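Local coordinates for purine nucleosidase, (IunH-1) (Sulfolobus solfataricus, PDB 3T8J), which belongs to the nucleosidase family of enzymes and folds round a mixed, largely parallel beta sheet flanked by helices, with a bound sodium ion, at residues I250-E255 and V292-K297; E98-L103 and L124-L129; A50-N55 and E90-K95. All blocks are in the same frame, centred on the assembly; numbering follows the deposited sequence. Where two conformers were deposited one is given.

Overall arrangement
The three contacts hold different elements of one alpha/beta fold. Interaction 1 pairs two antiparallel strands of the central sheet; interactions 2 and 3 lie on the opposite side of the chain's centre. Interaction 2, the buried one, joins the first turns of two helices through two alanines set against Asn-126 and Leu-129, with His-100 beside them and no hydrogen bond between its segments. Interaction 3 fixes a loop to a helix end by buried carboxylate-to-backbone bonds, with exposed charged residues around it. Interaction 1, also partly buried, adds a salt-bridge network over its strand pairing. The loop of interaction 3 runs on, after two residues, into 98-103 of interaction 2, although their centres lie 22 Å apart.

Interaction 1: residues I250-E255 and V292-K297; sequences IATRRE and VYEINK
The guanidinium of Arg-253 lies flat over Tyr-293, centres 4.5 Å apart and planes 17° apart, an offset stack of guanidinium on ring. NH1 sits over Tyr-293 CB at 3.5 Å, and NH2 lies above the ring, displaced toward its rim. Arg-253 CG is anti to the backbone N (chi1 -168°), and the chain bends at chi3. At the guanidinium edge, in its plane, NE donates to Glu-255 OE2 at 3.2 Å, which accepts with its anti lone pair. From the other strand Glu-294 OE2 makes a long salt bridge of 3.9 Å to Arg-253 NH1. Glu-255 CG also touches Tyr-293 CD1 at 3.6 Å, so ring and cation are both flanked by one glutamate.

Beneath this cluster, strands 251-261 and 289-295 run antiparallel with two beta bulges. At the first, Glu-294 O takes Thr-252 N at 2.9 Å, from above the carbonyl plane, and Arg-253 N more weakly. At the second, Tyr-293 is the extra residue, its N bonded to Arg-253 O. Asn-296 N closes the pairing on Ile-250 O at 2.9 Å, and its side chain caps helix 297-308 through Ser-299 N. Helix 237-246 covers the face bearing Ala-251, Val-292 and Ile-295, where Ile-295 meets Ile-240 and Ile-244; strand 182-185 continues the sheet beyond 289-295, Val-292 bonding to Met-184 through the backbone.

The two carboxylates would offset the charge of Arg-253; the in-plane bond to Glu-255 and the stack together probably restrain the rotation of its guanidinium, while the more distant Glu-294 adds mainly charge.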
# COMPACT_ATOMS: atom_id res chain seq x y z
N ILE A 250 -12.27 -2.46 -37.84
CA ILE A 250 -11.26 -1.40 -37.66
C ILE A 250 -10.17 -1.88 -36.68
O ILE A 250 -9.00 -1.53 -36.85
CB ILE A 250 -11.91 -0.06 -37.25
CG1 ILE A 250 -12.75 0.46 -38.43
CG2 ILE A 250 -10.83 0.98 -36.85
CD1 ILE A 250 -13.62 1.65 -38.13
N ALA A 251 -10.54 -2.72 -35.71
CA ALA A 251 -9.55 -3.39 -34.86
C ALA A 251 -8.92 -4.57 -35.61
O ALA A 251 -9.62 -5.44 -36.16
CB ALA A 251 -10.18 -3.87 -33.53
N THR A 252 -7.60 -4.58 -35.69
CA THR A 252 -6.88 -5.61 -36.45
C THR A 252 -6.12 -6.63 -35.59
O THR A 252 -5.66 -7.66 -36.11
CB THR A 252 -5.93 -4.97 -37.47
OG1 THR A 252 -5.10 -4.03 -36.79
CG2 THR A 252 -6.72 -4.23 -38.54
N ARG A 253 -5.97 -6.37 -34.29
CA ARG A 253 -5.45 -7.36 -33.35
C ARG A 253 -6.15 -7.19 -31.99
O ARG A 253 -6.24 -6.08 -31.48
CB ARG A 253 -3.95 -7.19 -33.17
CG ARG A 253 -3.30 -8.33 -32.44
CD ARG A 253 -1.78 -8.08 -32.24
NE ARG A 253 -1.47 -8.59 -30.93
CZ ARG A 253 -0.66 -8.06 -30.03
NH1 ARG A 253 0.05 -6.94 -30.24
NH2 ARG A 253 -0.54 -8.70 -28.88
N ARG A 254 -6.68 -8.28 -31.44
CA ARG A 254 -7.32 -8.30 -30.12
C ARG A 254 -6.82 -9.49 -29.31
O ARG A 254 -6.51 -10.54 -29.89
CB ARG A 254 -8.85 -8.41 -30.26
CG ARG A 254 -9.50 -7.35 -31.15
CD ARG A 254 -11.00 -7.27 -30.87
NE ARG A 254 -11.77 -6.70 -31.97
CZ ARG A 254 -13.08 -6.43 -31.91
NH1 ARG A 254 -13.78 -6.67 -30.79
NH2 ARG A 254 -13.69 -5.92 -32.97
N GLU A 255 -6.75 -9.35 -27.99
CA GLU A 255 -6.39 -10.45 -27.08
C GLU A 255 -7.30 -10.42 -25.87
O GLU A 255 -7.53 -9.36 -25.29
CB GLU A 255 -4.96 -10.28 -26.54
CG GLU A 255 -3.88 -10.02 -27.60
CD GLU A 255 -3.56 -11.22 -28.47
OE1 GLU A 255 -4.00 -12.37 -28.17
OE2 GLU A 255 -2.85 -11.03 -29.49
N VAL A 292 -7.84 -4.27 -27.47
CA VAL A 292 -7.44 -3.95 -28.84
C VAL A 292 -5.99 -3.48 -28.84
O VAL A 292 -5.64 -2.53 -28.14
CB VAL A 292 -8.35 -2.87 -29.45
CG1 VAL A 292 -7.84 -2.41 -30.82
CG2 VAL A 292 -9.81 -3.38 -29.52
N TYR A 293 -5.14 -4.16 -29.61
CA TYR A 293 -3.71 -3.85 -29.67
C TYR A 293 -3.28 -3.17 -30.97
O TYR A 293 -2.21 -2.56 -31.01
CB TYR A 293 -2.88 -5.13 -29.42
CG TYR A 293 -2.76 -5.51 -27.96
CD1 TYR A 293 -3.64 -6.39 -27.34
CD2 TYR A 293 -1.75 -4.96 -27.17
CE1 TYR A 293 -3.50 -6.72 -25.97
CE2 TYR A 293 -1.61 -5.28 -25.81
CZ TYR A 293 -2.50 -6.15 -25.22
OH TYR A 293 -2.34 -6.44 -23.86
N GLU A 294 -4.08 -3.28 -32.04
CA GLU A 294 -3.78 -2.66 -33.34
C GLU A 294 -5.09 -2.28 -34.07
O GLU A 294 -6.13 -2.93 -33.86
CB GLU A 294 -2.96 -3.61 -34.23
CG GLU A 294 -1.61 -4.09 -33.66
CD GLU A 294 -0.88 -5.08 -34.58
OE1 GLU A 294 -1.05 -5.01 -35.82
OE2 GLU A 294 -0.15 -5.94 -34.04
N ILE A 295 -5.01 -1.24 -34.91
CA ILE A 295 -6.12 -0.82 -35.77
C ILE A 295 -5.62 -0.62 -37.22
O ILE A 295 -4.42 -0.56 -37.48
CB ILE A 295 -6.84 0.48 -35.29
CG1 ILE A 295 -6.04 1.74 -35.61
CG2 ILE A 295 -7.15 0.43 -33.78
CD1 ILE A 295 -6.84 3.00 -35.51
N ASN A 296 -6.59 -0.56 -38.13
CA ASN A 296 -6.37 -0.16 -39.51
C ASN A 296 -6.58 1.35 -39.61
O ASN A 296 -7.72 1.83 -39.58
CB ASN A 296 -7.34 -0.92 -40.43
CG ASN A 296 -7.09 -0.65 -41.91
OD1 ASN A 296 -6.82 0.47 -42.32
ND2 ASN A 296 -7.18 -1.70 -42.72
N LYS A 297 -5.48 2.11 -39.69
CA LYS A 297 -5.56 3.58 -39.69
C LYS A 297 -6.36 4.11 -40.87
O LYS A 297 -7.14 5.06 -40.72
CB LYS A 297 -4.18 4.24 -39.71
CG LYS A 297 -4.28 5.70 -39.26
CD LYS A 297 -3.12 6.58 -39.58
CE LYS A 297 -3.52 8.01 -39.21
NZ LYS A 297 -2.50 9.00 -39.51

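Interaction 2: residues E98-L103 and L124-L129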
# COMPACT_ATOMS: atom_id res chain seq x y z
N GLU A 98 -33.24 16.08 -14.65
CA GLU A 98 -33.00 16.10 -13.19
C GLU A 98 -32.47 14.79 -12.62
O GLU A 98 -31.65 14.78 -11.70
CB GLU A 98 -34.29 16.49 -12.45
CG GLU A 98 -34.87 17.80 -12.87
CD GLU A 98 -34.40 18.95 -12.00
OE1 GLU A 98 -33.21 18.92 -11.57
OE2 GLU A 98 -35.22 19.87 -11.74
N LYS A 99 -32.88 13.68 -13.21
CA LYS A 99 -32.51 12.35 -12.72
C LYS A 99 -31.01 12.07 -12.84
O LYS A 99 -30.41 12.40 -13.85
CB LYS A 99 -33.28 11.29 -13.52
CG LYS A 99 -33.09 9.88 -13.07
CD LYS A 99 -33.93 8.89 -13.91
CE LYS A 99 -35.41 9.01 -13.64
NZ LYS A 99 -35.79 8.44 -12.30
N HIS A 100 -30.41 11.49 -11.80
CA HIS A 100 -29.01 11.12 -11.79
C HIS A 100 -28.74 10.10 -12.89
O HIS A 100 -29.51 9.17 -13.06
CB HIS A 100 -28.62 10.51 -10.42
CG HIS A 100 -27.15 10.43 -10.17
ND1 HIS A 100 -26.31 9.55 -10.84
CD2 HIS A 100 -26.36 11.08 -9.28
CE1 HIS A 100 -25.08 9.69 -10.39
NE2 HIS A 100 -25.07 10.63 -9.46
N ALA A 101 -27.64 10.28 -13.62
CA ALA A 101 -27.20 9.33 -14.63
C ALA A 101 -27.26 7.87 -14.17
O ALA A 101 -27.64 7.02 -14.96
CB ALA A 101 -25.79 9.65 -15.09
N ALA A 102 -26.84 7.58 -12.95
CA ALA A 102 -26.82 6.14 -12.51
C ALA A 102 -28.22 5.52 -12.52
O ALA A 102 -28.40 4.35 -12.92
CB ALA A 102 -26.17 6.01 -11.14
N LEU A 103 -29.23 6.28 -12.11
CA LEU A 103 -30.60 5.84 -12.14
C LEU A 103 -31.15 5.73 -13.58
O LEU A 103 -31.89 4.78 -13.91
CB LEU A 103 -31.48 6.72 -11.24
CG LEU A 103 -30.99 6.85 -9.78
CD1 LEU A 103 -31.88 7.82 -9.00
CD2 LEU A 103 -30.90 5.49 -9.08
N LEU A 124 -15.24 5.99 -14.99
CA LEU A 124 -16.29 4.97 -14.93
C LEU A 124 -17.28 5.10 -13.75
O LEU A 124 -18.08 4.20 -13.45
CB LEU A 124 -15.61 3.59 -14.97
CG LEU A 124 -14.96 3.21 -16.31
CD1 LEU A 124 -14.00 2.00 -16.17
CD2 LEU A 124 -15.98 2.87 -17.37
N THR A 125 -17.29 6.26 -13.11
CA THR A 125 -18.07 6.48 -11.90
C THR A 125 -19.58 6.21 -12.07
O THR A 125 -20.18 5.62 -11.19
CB THR A 125 -17.80 7.92 -11.35
OG1 THR A 125 -16.39 8.17 -11.39
CG2 THR A 125 -18.31 8.02 -9.92
N ASN A 126 -20.19 6.67 -13.16
CA ASN A 126 -21.64 6.48 -13.34
C ASN A 126 -22.00 5.01 -13.53
O ASN A 126 -23.00 4.54 -12.99
CB ASN A 126 -22.20 7.28 -14.51
CG ASN A 126 -22.21 8.76 -14.25
OD1 ASN A 126 -22.36 9.19 -13.12
ND2 ASN A 126 -22.07 9.56 -15.32
N LEU A 127 -21.19 4.30 -14.34
CA LEU A 127 -21.48 2.86 -14.57
C LEU A 127 -21.29 2.09 -13.28
O LEU A 127 -22.06 1.14 -13.00
CB LEU A 127 -20.65 2.30 -15.72
CG LEU A 127 -20.90 0.84 -16.11
CD1 LEU A 127 -22.33 0.67 -16.59
CD2 LEU A 127 -19.92 0.42 -17.21
N ALA A 128 -20.25 2.40 -12.50
CA ALA A 128 -20.05 1.75 -11.22
C ALA A 128 -21.21 1.99 -10.27
O ALA A 128 -21.68 1.04 -9.64
CB ALA A 128 -18.72 2.21 -10.56
N LEU A 129 -21.68 3.23 -10.15
CA LEU A 129 -22.80 3.54 -9.26
C LEU A 129 -24.09 2.81 -9.71
O LEU A 129 -24.81 2.28 -8.87
CB LEU A 129 -23.01 5.06 -9.15
CG LEU A 129 -23.91 5.54 -8.01
CD1 LEU A 129 -23.61 4.84 -6.69
CD2 LEU A 129 -23.78 7.05 -7.84
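Ala-102 and Asn-126 bring their CA atoms within 5.3 Å of each other where the opening turn of helix 101-111 meets that of helix 125-133. The methyl of Ala-102 rests against Leu-129, CB to CB 3.9 Å, and it also nears the carbonyl oxygen of Asn-126 at 4.0 Å. Beside it, Ala-101 CB packs on the carboxamide of Asn-126, 3.7 Å from ND2. No hydrogen bond spans the two segments.

His-100 caps the first helix. Its CG is anti to the backbone N (chi1 -165°), and the ring then presents ND1 to Ala-102 N, which lies in the ring plane at 2.9 Å with a nearly straight N-H of 166°. Because ND1 accepts, a neutral ring with its proton on NE2 is the likely form. The cap also fixes the ring so that CE1 stands 3.9 Å from Asn-126 OD1, with ring and amide planes 86° apart. CE1 approaches Leu-129 CD2 as well, though that leucine has two conformers and the detail is less certain.

In the alpha/beta fold, helix 125-133 belongs to the beta-alpha-beta crossover from strand 116-120 to its parallel neighbour 141-147, while helix 101-111 leads into strand 116-120. The buried amide of Asn-126 finds its partners outside both segments: OD1 accepts from Ala-64 N, and ND2 donates to Asp-7 OD1 and Ile-33 O. It thereby links helix 125-133 to the ends of strands 3-8 and 27-33; the side chain of Asn-126 is about 10 Å from the bound sodium ion. At the interface with the second subunit, His-100 packs on Leu-133 and Leu-129 on Leu-129 of that subunit.

Interaction 3: residues A50-N55 and E90-K95; sequences ALEQVN and EPKRLK
Glu-52 starts with CG anti to its own carbonyl carbon (chi1 -69°) and continues extended (chi2 -174°), which carries its carboxylate from helix 40-53 into the backbone of Lys-92, Arg-93 and Leu-94. Three consecutive N-H groups meet it. Lys-92 N reaches OE1 at 2.8 Å on the syn lone pair. OE2 takes two donors, each also at 2.8 Å: Arg-93 N on the syn side, slightly out of the carboxylate plane, and Leu-94 N nearly in line with the C-O bond, with an N-H angle of 170°. Both oxygens of this buried side chain are therefore gripped, which should hold its rotation about the last bond. So many donors would be expected to favour the ionised carboxylate.

Apolar groups pack around the grip. Pro-91 CB lies 3.5 Å from OE2, and Leu-94 comes tip to tip with Glu-52, its CD1 3.7 Å from Glu-52 CG; the same CD1 touches Leu-51 CB. The side chain of Arg-93 bends at chi3, and Glu-52 CD lies over one face of its guanidinium. NH2 is 3.9 Å from OE1, a long salt bridge of charges alone, since no N-H points at the oxygen. A water completes the link by accepting from Arg-93 NH2 and donating to Glu-52 O.

That carbonyl lies at the end of helix 40-53, where a Schellman motif with Asn-55 at C-prime closes the last turn, Arg-56 N bonding to Leu-51 O. The contact thus joins the loop between helices 76-79 and 101-111 to this helix end. Pro-91 and Leu-94 also rest on Leu-48 one turn back, and on the helix 12-23 side Leu-51 packs against Leu-18 while Ala-50 O receives Tyr-19 OH.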
# COMPACT_ATOMS: atom_id res chain seq x y z
N ALA A 50 -23.90 20.47 -28.11
CA ALA A 50 -23.57 19.56 -29.20
C ALA A 50 -24.82 18.96 -29.86
O ALA A 50 -24.92 18.90 -31.09
CB ALA A 50 -22.64 18.45 -28.70
N LEU A 51 -25.78 18.53 -29.05
CA LEU A 51 -27.03 17.97 -29.56
C LEU A 51 -27.81 18.99 -30.39
O LEU A 51 -28.42 18.64 -31.40
CB LEU A 51 -27.88 17.39 -28.42
CG LEU A 51 -27.33 16.13 -27.77
CD1 LEU A 51 -28.03 15.91 -26.43
CD2 LEU A 51 -27.51 14.91 -28.68
N GLU A 52 -27.81 20.25 -29.95
CA GLU A 52 -28.48 21.32 -30.70
C GLU A 52 -27.94 21.51 -32.13
O GLU A 52 -28.72 21.83 -33.05
CB GLU A 52 -28.43 22.66 -29.94
CG GLU A 52 -29.30 22.67 -28.70
CD GLU A 52 -29.40 24.04 -27.99
OE1 GLU A 52 -28.62 24.98 -28.31
OE2 GLU A 52 -30.28 24.15 -27.10
N GLN A 53 -26.64 21.29 -32.32
CA GLN A 53 -26.03 21.52 -33.65
C GLN A 53 -26.50 20.51 -34.68
O GLN A 53 -26.39 20.75 -35.88
CB GLN A 53 -24.50 21.55 -33.59
CG GLN A 53 -23.90 22.45 -32.49
CD GLN A 53 -24.56 23.81 -32.41
OE1 GLN A 53 -24.56 24.59 -33.37
NE2 GLN A 53 -25.18 24.10 -31.27
N VAL A 54 -27.00 19.37 -34.18
CA VAL A 54 -27.51 18.30 -35.05
C VAL A 54 -29.00 18.03 -34.84
O VAL A 54 -29.51 16.96 -35.20
CB VAL A 54 -26.66 17.01 -34.87
CG1 VAL A 54 -25.24 17.25 -35.38
CG2 VAL A 54 -26.65 16.50 -33.42
N ASN A 55 -29.72 19.02 -34.31
CA ASN A 55 -31.18 18.99 -34.20
C ASN A 55 -31.79 17.83 -33.40
O ASN A 55 -32.91 17.39 -33.70
CB ASN A 55 -31.81 19.03 -35.60
CG ASN A 55 -31.34 20.17 -36.41
OD1 ASN A 55 -31.32 21.34 -35.94
ND2 ASN A 55 -30.94 19.89 -37.63
N GLU A 90 -22.91 27.48 -24.69
CA GLU A 90 -24.13 27.44 -23.89
C GLU A 90 -25.26 27.05 -24.84
O GLU A 90 -25.45 27.69 -25.88
CB GLU A 90 -24.39 28.83 -23.24
CG GLU A 90 -25.60 28.93 -22.28
CD GLU A 90 -25.49 28.10 -21.00
OE1 GLU A 90 -24.42 27.50 -20.74
OE2 GLU A 90 -26.50 28.05 -20.26
N PRO A 91 -26.03 26.01 -24.49
CA PRO A 91 -27.22 25.72 -25.30
C PRO A 91 -28.23 26.85 -25.26
O PRO A 91 -28.34 27.59 -24.25
CB PRO A 91 -27.81 24.48 -24.62
CG PRO A 91 -27.35 24.59 -23.19
CD PRO A 91 -25.96 25.17 -23.28
N LYS A 92 -28.96 27.00 -26.36
CA LYS A 92 -30.00 28.00 -26.45
C LYS A 92 -31.33 27.57 -25.88
O LYS A 92 -32.11 28.40 -25.43
CB LYS A 92 -30.18 28.42 -27.91
CG LYS A 92 -28.98 29.17 -28.48
CD LYS A 92 -29.28 29.64 -29.90
CE LYS A 92 -28.05 30.25 -30.56
NZ LYS A 92 -27.51 31.38 -29.75
N ARG A 93 -31.64 26.27 -25.98
CA ARG A 93 -32.95 25.76 -25.64
C ARG A 93 -32.93 24.52 -24.73
O ARG A 93 -33.73 24.43 -23.80
CB ARG A 93 -33.70 25.39 -26.92
CG ARG A 93 -33.96 26.54 -27.86
CD ARG A 93 -34.42 26.02 -29.23
NE ARG A 93 -33.34 25.27 -29.87
CZ ARG A 93 -32.31 25.82 -30.52
NH1 ARG A 93 -32.20 27.14 -30.64
NH2 ARG A 93 -31.37 25.03 -31.04
N LEU A 94 -32.04 23.56 -24.99
CA LEU A 94 -32.09 22.30 -24.25
C LEU A 94 -31.63 22.47 -22.81
O LEU A 94 -30.74 23.28 -22.54
CB LEU A 94 -31.22 21.24 -24.94
CG LEU A 94 -31.64 20.82 -26.36
CD1 LEU A 94 -30.66 19.76 -26.88
CD2 LEU A 94 -33.08 20.29 -26.41
N LYS A 95 -32.25 21.69 -21.92
CA LYS A 95 -31.92 21.67 -20.49
C LYS A 95 -31.60 20.25 -20.06
O LYS A 95 -32.18 19.28 -20.57
CB LYS A 95 -33.09 22.21 -19.66
CG LYS A 95 -33.46 23.70 -19.94
CD LYS A 95 -34.74 24.08 -19.20
CE LYS A 95 -35.15 25.53 -19.48
NZ LYS A 95 -36.61 25.77 -19.18
O HOH W 1 -31.58 22.37 -31.96